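Local atomic coordinates of spondin-1 (Homo sapiens, PDB entry 2ZOT), a protein that is a secreted glycoprotein of the extracellular matrix, carries a beta-sandwich reeler domain and probably acts in cell adhesion. Residues T27-Y32 / I142-D147. Residues are numbered along the deposited sequence; the frame is centred on the assembly and turned at random.
Sequences TRREGY and IIYFQD
Thr-27 N donates to Ile-143 O, Thr-27 O accepts from Phe-145 N and Arg-29 N donates to Phe-145 O at 2.7 Å, a short parallel ladder in which Thr-27 pairs with Tyr-144 and Arg-28 with Phe-145, the last bond coming from the first loop residue. Ile-143 O is gripped twice, because Thr-27 OG1 also reaches it, at 3.0 Å and from above the carbonyl plane; a chi1 of 47° sets this hydroxyl between its own backbone N and carbonyl carbon, facing the neighbouring strand. Thr-27 and Tyr-144 share one face of the sheet; past the strand end, the aliphatic part of Arg-29 passes the Tyr-144 ring, CB lying 4.1 Å from CD2, while its guanidinium is drawn into a salt bridge with Glu-34.

The other face carries Arg-28 and Phe-145. Arg-28 CA sits over the phenyl face in a CH-pi contact, 4.0 Å from the ring centroid. With CG anti to the backbone N (chi1 167°) and a bend at chi3, the arginine chain arches past the ring; Phe-145 CE2 then lies against one guanidinium face, the two planes 75° apart. NH2 bridges two carboxylates, meeting Asp-147 OD2 at 3.0 Å and Glu-30 OE1 at 3.0 Å, both near the guanidinium plane. This shared cation probably offsets the repulsion between the two acids. Glu-30 OE2 in turn accepts from Asp-147 N at 2.8 Å and from Glu-148 N, tying the loop that follows strand 26-28 to the 147-148 backbone, beyond the last bridge. The contact thus pairs edge strand 26-28 with strand 143-155, the parallel element in an otherwise antiparallel sheet of the reeler-domain beta-sandwich.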
loop_
_atom_site.group_PDB
_atom_site.type_symbol
_atom_site.label_atom_id
_atom_site.label_comp_id
_atom_site.label_asym_id
_atom_site.label_seq_id
_atom_site.Cartn_x
_atom_site.Cartn_y
_atom_site.Cartn_z
ATOM N N THR A 27 -10.042 -5.096 -11.558
ATOM C CA THR A 27 -11.322 -4.392 -11.501
ATOM C C THR A 27 -11.142 -3.137 -10.660
ATOM O O THR A 27 -10.738 -3.196 -9.499
ATOM C CB THR A 27 -12.426 -5.250 -10.885
ATOM O OG1 THR A 27 -11.925 -5.845 -9.684
ATOM C CG2 THR A 27 -12.840 -6.352 -11.836
ATOM N N ARG A 28 -11.407 -1.993 -11.267
ATOM C CA ARG A 28 -11.302 -0.725 -10.577
ATOM C C ARG A 28 -12.463 -0.632 -9.592
ATOM O O ARG A 28 -13.603 -0.906 -9.943
ATOM C CB ARG A 28 -11.337 0.401 -11.611
ATOM C CG ARG A 28 -11.540 1.799 -11.070
ATOM C CD ARG A 28 -11.519 2.828 -12.203
ATOM N NE ARG A 28 -10.187 2.968 -12.787
ATOM C CZ ARG A 28 -9.189 3.659 -12.238
ATOM N NH1 ARG A 28 -8.015 3.713 -12.850
ATOM N NH2 ARG A 28 -9.355 4.292 -11.081
ATOM N N ARG A 29 -12.170 -0.287 -8.348
ATOM C CA ARG A 29 -13.221 -0.078 -7.366
ATOM C C ARG A 29 -12.888 1.142 -6.508
ATOM O O ARG A 29 -12.156 1.054 -5.518
ATOM C CB ARG A 29 -13.446 -1.338 -6.519
ATOM C CG ARG A 29 -14.736 -1.319 -5.725
ATOM C CD ARG A 29 -14.857 -2.519 -4.809
ATOM N NE ARG A 29 -16.229 -2.661 -4.319
ATOM C CZ ARG A 29 -16.609 -3.437 -3.307
ATOM N NH1 ARG A 29 -15.721 -4.159 -2.645
ATOM N NH2 ARG A 29 -17.885 -3.482 -2.949
ATOM N N GLU A 30 -13.411 2.286 -6.916
ATOM C CA GLU A 30 -13.136 3.541 -6.248
ATOM C C GLU A 30 -13.988 3.627 -4.990
ATOM O O GLU A 30 -15.057 3.034 -4.923
ATOM C CB GLU A 30 -13.466 4.691 -7.195
ATOM C CG GLU A 30 -12.432 5.797 -7.242
ATOM C CD GLU A 30 -11.146 5.405 -7.964
ATOM O OE1 GLU A 30 -11.130 4.395 -8.705
ATOM O OE2 GLU A 30 -10.141 6.124 -7.795
ATOM N N GLY A 31 -13.505 4.353 -3.988
ATOM C CA GLY A 31 -14.283 4.601 -2.783
ATOM C C GLY A 31 -13.943 3.726 -1.594
ATOM O O GLY A 31 -13.013 2.924 -1.635
ATOM N N TYR A 32 -14.692 3.904 -0.514
ATOM C CA TYR A 32 -14.466 3.146 0.701
ATOM C C TYR A 32 -15.043 1.754 0.536
ATOM O O TYR A 32 -16.212 1.591 0.179
ATOM C CB TYR A 32 -15.120 3.824 1.905
ATOM C CG TYR A 32 -14.751 5.270 2.115
ATOM C CD1 TYR A 32 -15.753 6.246 2.220
ATOM C CD2 TYR A 32 -13.417 5.670 2.235
ATOM C CE1 TYR A 32 -15.439 7.585 2.430
ATOM C CE2 TYR A 32 -13.087 7.012 2.444
ATOM C CZ TYR A 32 -14.106 7.959 2.539
ATOM O OH TYR A 32 -13.812 9.285 2.745
ATOM N N ILE A 142 -10.715 -12.072 -8.210
ATOM C CA ILE A 142 -10.718 -10.682 -8.639
ATOM C C ILE A 142 -9.624 -9.833 -7.974
ATOM O O ILE A 142 -9.433 -9.914 -6.763
ATOM C CB ILE A 142 -12.114 -10.041 -8.364
ATOM C CG1 ILE A 142 -13.269 -11.034 -8.632
ATOM C CG2 ILE A 142 -12.287 -8.736 -9.145
ATOM C CD1 ILE A 142 -13.556 -11.327 -10.086
ATOM N N ILE A 143 -8.916 -9.024 -8.768
ATOM C CA ILE A 143 -7.993 -8.010 -8.228
ATOM C C ILE A 143 -8.661 -6.637 -8.204
ATOM O O ILE A 143 -8.976 -6.096 -9.264
ATOM C CB ILE A 143 -6.699 -7.853 -9.075
ATOM C CG1 ILE A 143 -5.962 -9.182 -9.259
ATOM C CG2 ILE A 143 -5.770 -6.819 -8.439
ATOM C CD1 ILE A 143 -4.999 -9.182 -10.459
ATOM N N TYR A 144 -8.857 -6.069 -7.014
ATOM C CA TYR A 144 -9.412 -4.714 -6.886
ATOM C C TYR A 144 -8.327 -3.674 -6.687
ATOM O O TYR A 144 -7.318 -3.938 -6.032
ATOM C CB TYR A 144 -10.369 -4.617 -5.705
ATOM C CG TYR A 144 -11.562 -5.528 -5.780
ATOM C CD1 TYR A 144 -11.704 -6.582 -4.880
ATOM C CD2 TYR A 144 -12.564 -5.327 -6.740
ATOM C CE1 TYR A 144 -12.803 -7.424 -4.931
ATOM C CE2 TYR A 144 -13.670 -6.168 -6.812
ATOM C CZ TYR A 144 -13.782 -7.214 -5.899
ATOM O OH TYR A 144 -14.870 -8.050 -5.940
ATOM N N PHE A 145 -8.552 -2.483 -7.234
ATOM C CA PHE A 145 -7.619 -1.358 -7.114
ATOM C C PHE A 145 -8.377 -0.034 -7.289
ATOM O O PHE A 145 -9.552 -0.037 -7.673
ATOM C CB PHE A 145 -6.482 -1.482 -8.139
ATOM C CG PHE A 145 -6.899 -1.201 -9.560
ATOM C CD1 PHE A 145 -7.334 -2.230 -10.390
ATOM C CD2 PHE A 145 -6.844 0.092 -10.075
ATOM C CE1 PHE A 145 -7.717 -1.972 -11.709
ATOM C CE2 PHE A 145 -7.223 0.353 -11.387
ATOM C CZ PHE A 145 -7.657 -0.681 -12.205
ATOM N N GLN A 146 -7.708 1.088 -7.019
ATOM C CA GLN A 146 -8.346 2.416 -7.067
ATOM C C GLN A 146 -7.329 3.557 -6.995
ATOM O O GLN A 146 -6.166 3.344 -6.655
ATOM C CB GLN A 146 -9.358 2.573 -5.923
ATOM C CG GLN A 146 -8.854 2.066 -4.572
ATOM C CD GLN A 146 -9.497 2.753 -3.395
ATOM O OE1 GLN A 146 -10.705 2.649 -3.173
ATOM N NE2 GLN A 146 -8.686 3.455 -2.622
ATOM N N ASP A 147 -7.771 4.769 -7.309
ATOM C CA ASP A 147 -6.941 5.954 -7.110
ATOM C C ASP A 147 -7.348 6.708 -5.840
ATOM O O ASP A 147 -6.495 7.217 -5.117
ATOM C CB ASP A 147 -6.980 6.858 -8.345
ATOM C CG ASP A 147 -6.361 6.199 -9.573
ATOM O OD1 ASP A 147 -5.178 5.782 -9.516
ATOM O OD2 ASP A 147 -7.059 6.100 -10.601
#